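Local structure of alpha-1,3-glucanase (Streptomyces thermodiastaticus, 7C7D) at residues A84-G89 with Q400-N405. The protein hydrolyses alpha-1,3-linked glucans as a thermostable glycoside hydrolase of family GH87, probably cutting within the polysaccharide chain. Sequence-based numbering, arbitrary orientation.
Sequences ASEASG and QPNLAN. With CA (calcium ion), chain C.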
loop_
_atom_site.group_PDB
_atom_site.type_symbol
_atom_site.label_atom_id
_atom_site.label_comp_id
_atom_site.label_asym_id
_atom_site.label_seq_id
_atom_site.Cartn_x
_atom_site.Cartn_y
_atom_site.Cartn_z
ATOM N N ALA A 84 -2.636 -12.260 -13.873
ATOM C CA ALA A 84 -2.622 -10.918 -14.447
ATOM C C ALA A 84 -3.319 -9.900 -13.549
ATOM O O ALA A 84 -2.925 -8.728 -13.526
ATOM C CB ALA A 84 -3.260 -10.928 -15.834
ATOM N N SER A 85 -4.339 -10.323 -12.790
ATOM C CA SER A 85 -5.104 -9.357 -12.002
ATOM C C SER A 85 -4.251 -8.687 -10.943
ATOM O O SER A 85 -4.530 -7.541 -10.569
ATOM C CB SER A 85 -6.328 -10.013 -11.352
ATOM O OG SER A 85 -5.961 -10.881 -10.280
ATOM N N GLU A 86 -3.223 -9.376 -10.444
ATOM C CA GLU A 86 -2.360 -8.816 -9.413
ATOM C C GLU A 86 -1.157 -8.076 -9.978
ATOM O O GLU A 86 -0.348 -7.558 -9.206
ATOM C CB GLU A 86 -1.890 -9.897 -8.429
ATOM C CG GLU A 86 -2.952 -10.348 -7.427
ATOM C CD GLU A 86 -2.371 -11.082 -6.232
ATOM O OE1 GLU A 86 -1.154 -11.337 -6.225
ATOM O OE2 GLU A 86 -3.143 -11.406 -5.302
ATOM N N ALA A 87 -1.010 -8.019 -11.296
ATOM C CA ALA A 87 0.096 -7.290 -11.895
ATOM C C ALA A 87 -0.218 -5.802 -11.984
ATOM O O ALA A 87 -1.356 -5.407 -12.248
ATOM C CB ALA A 87 0.370 -7.825 -13.299
ATOM N N SER A 88 0.802 -4.977 -11.759
ATOM C CA SER A 88 0.707 -3.556 -12.073
ATOM C C SER A 88 0.274 -3.393 -13.526
ATOM O O SER A 88 0.836 -4.022 -14.425
ATOM C CB SER A 88 2.080 -2.920 -11.853
ATOM O OG SER A 88 2.021 -1.508 -11.945
ATOM N N GLY A 89 -0.743 -2.561 -13.758
ATOM C CA GLY A 89 -1.290 -2.433 -15.095
ATOM C C GLY A 89 -2.091 -3.619 -15.575
ATOM O O GLY A 89 -2.510 -3.632 -16.738
ATOM N N GLN A 400 -1.445 -2.276 -6.018
ATOM C CA GLN A 400 -1.706 -3.709 -5.917
ATOM C C GLN A 400 -1.823 -4.260 -4.494
ATOM O O GLN A 400 -1.177 -5.265 -4.163
ATOM C CB GLN A 400 -0.694 -4.497 -6.758
ATOM C CG GLN A 400 -1.078 -4.550 -8.235
ATOM C CD GLN A 400 -2.338 -5.375 -8.498
ATOM O OE1 GLN A 400 -2.894 -5.995 -7.580
ATOM N NE2 GLN A 400 -2.787 -5.403 -9.755
ATOM N N PRO A 401 -2.688 -3.702 -3.645
ATOM C CA PRO A 401 -3.098 -4.470 -2.460
ATOM C C PRO A 401 -3.885 -5.682 -2.947
ATOM O O PRO A 401 -4.725 -5.568 -3.843
ATOM C CB PRO A 401 -3.978 -3.482 -1.685
ATOM C CG PRO A 401 -4.562 -2.591 -2.755
ATOM C CD PRO A 401 -3.500 -2.477 -3.826
ATOM N N ASN A 402 -3.589 -6.863 -2.380
ATOM C CA ASN A 402 -4.116 -8.100 -2.964
ATOM C C ASN A 402 -5.622 -8.213 -2.794
ATOM O O ASN A 402 -6.295 -8.865 -3.604
ATOM C CB ASN A 402 -3.560 -9.338 -2.261
ATOM C CG ASN A 402 -2.048 -9.444 -2.262
ATOM O OD1 ASN A 402 -1.493 -10.047 -1.342
ATOM N ND2 ASN A 402 -1.383 -8.907 -3.273
ATOM N N LEU A 403 -6.141 -7.669 -1.699
ATOM C CA LEU A 403 -7.559 -7.645 -1.398
ATOM C C LEU A 403 -7.797 -6.388 -0.570
ATOM O O LEU A 403 -6.859 -5.792 -0.036
ATOM C CB LEU A 403 -7.993 -8.925 -0.670
ATOM C CG LEU A 403 -7.279 -9.301 0.622
ATOM C CD1 LEU A 403 -8.005 -8.730 1.831
ATOM C CD2 LEU A 403 -7.140 -10.821 0.744
ATOM N N ALA A 404 -9.059 -5.987 -0.474
ATOM C CA ALA A 404 -9.437 -4.797 0.277
ATOM C C ALA A 404 -8.885 -3.520 -0.360
ATOM O O ALA A 404 -8.707 -3.452 -1.582
ATOM C CB ALA A 404 -9.110 -4.936 1.768
ATOM N N ASN A 405 -8.651 -2.492 0.437
ATOM C CA ASN A 405 -8.582 -1.138 -0.094
ATOM C C ASN A 405 -7.149 -0.641 -0.268
ATOM O O ASN A 405 -6.208 -1.134 0.351
ATOM C CB ASN A 405 -9.335 -0.203 0.851
ATOM C CG ASN A 405 -10.735 -0.694 1.140
ATOM O OD1 ASN A 405 -11.624 -0.572 0.310
ATOM N ND2 ASN A 405 -10.933 -1.275 2.316
HETATM CA CA CA C . 2.916 -4.714 -15.384
HETATM O O HOH W 1 -5.736 -10.921 -5.451
#
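Gln400 reaches across to the loop 84-89 and binds it with one amide nitrogen. Gln400 NE2 donates to Ser85 O at 2.9 Å with an N-H...O angle of 154°. Gln400 NE2 donates also to Ala87 O, at 2.9 Å and less straight (134°), from above that carbonyl plane. The side chain bends at chi2 (-68°), and the amide carbon Gln400 CD lies 3.0 Å from Glu86 O. Gln400 OE1 is held by Asn426, which helps fix the amide's rotation. An alanine in place of Gln400 would probably leave the Ser85 and Ala87 carbonyls without this shared donor and open a gap against Glu86 O. Beside this grip, the Glu86 carboxylate and the Asn402 amide lie nearly parallel, without a direct bond. A water bridges the carboxylate to the backbone of Asn402 instead, donating to Glu86 OE2 at 2.6 Å and to Asn402 O at 2.8 Å. Phe161 N binds Glu86 OE1, and His160 pairs with Asn402 OD1. Ser88 O binds calcium at 2.4 Å, alongside Glu63, Glu65, Gln91 and Asp191. The contact thus joins the calcium-binding loop of the N-terminal beta domain to a turn of the parallel beta-helix. Its chemistry is polar though largely buried, so the docking rests on directed bonds more than on greasy packing.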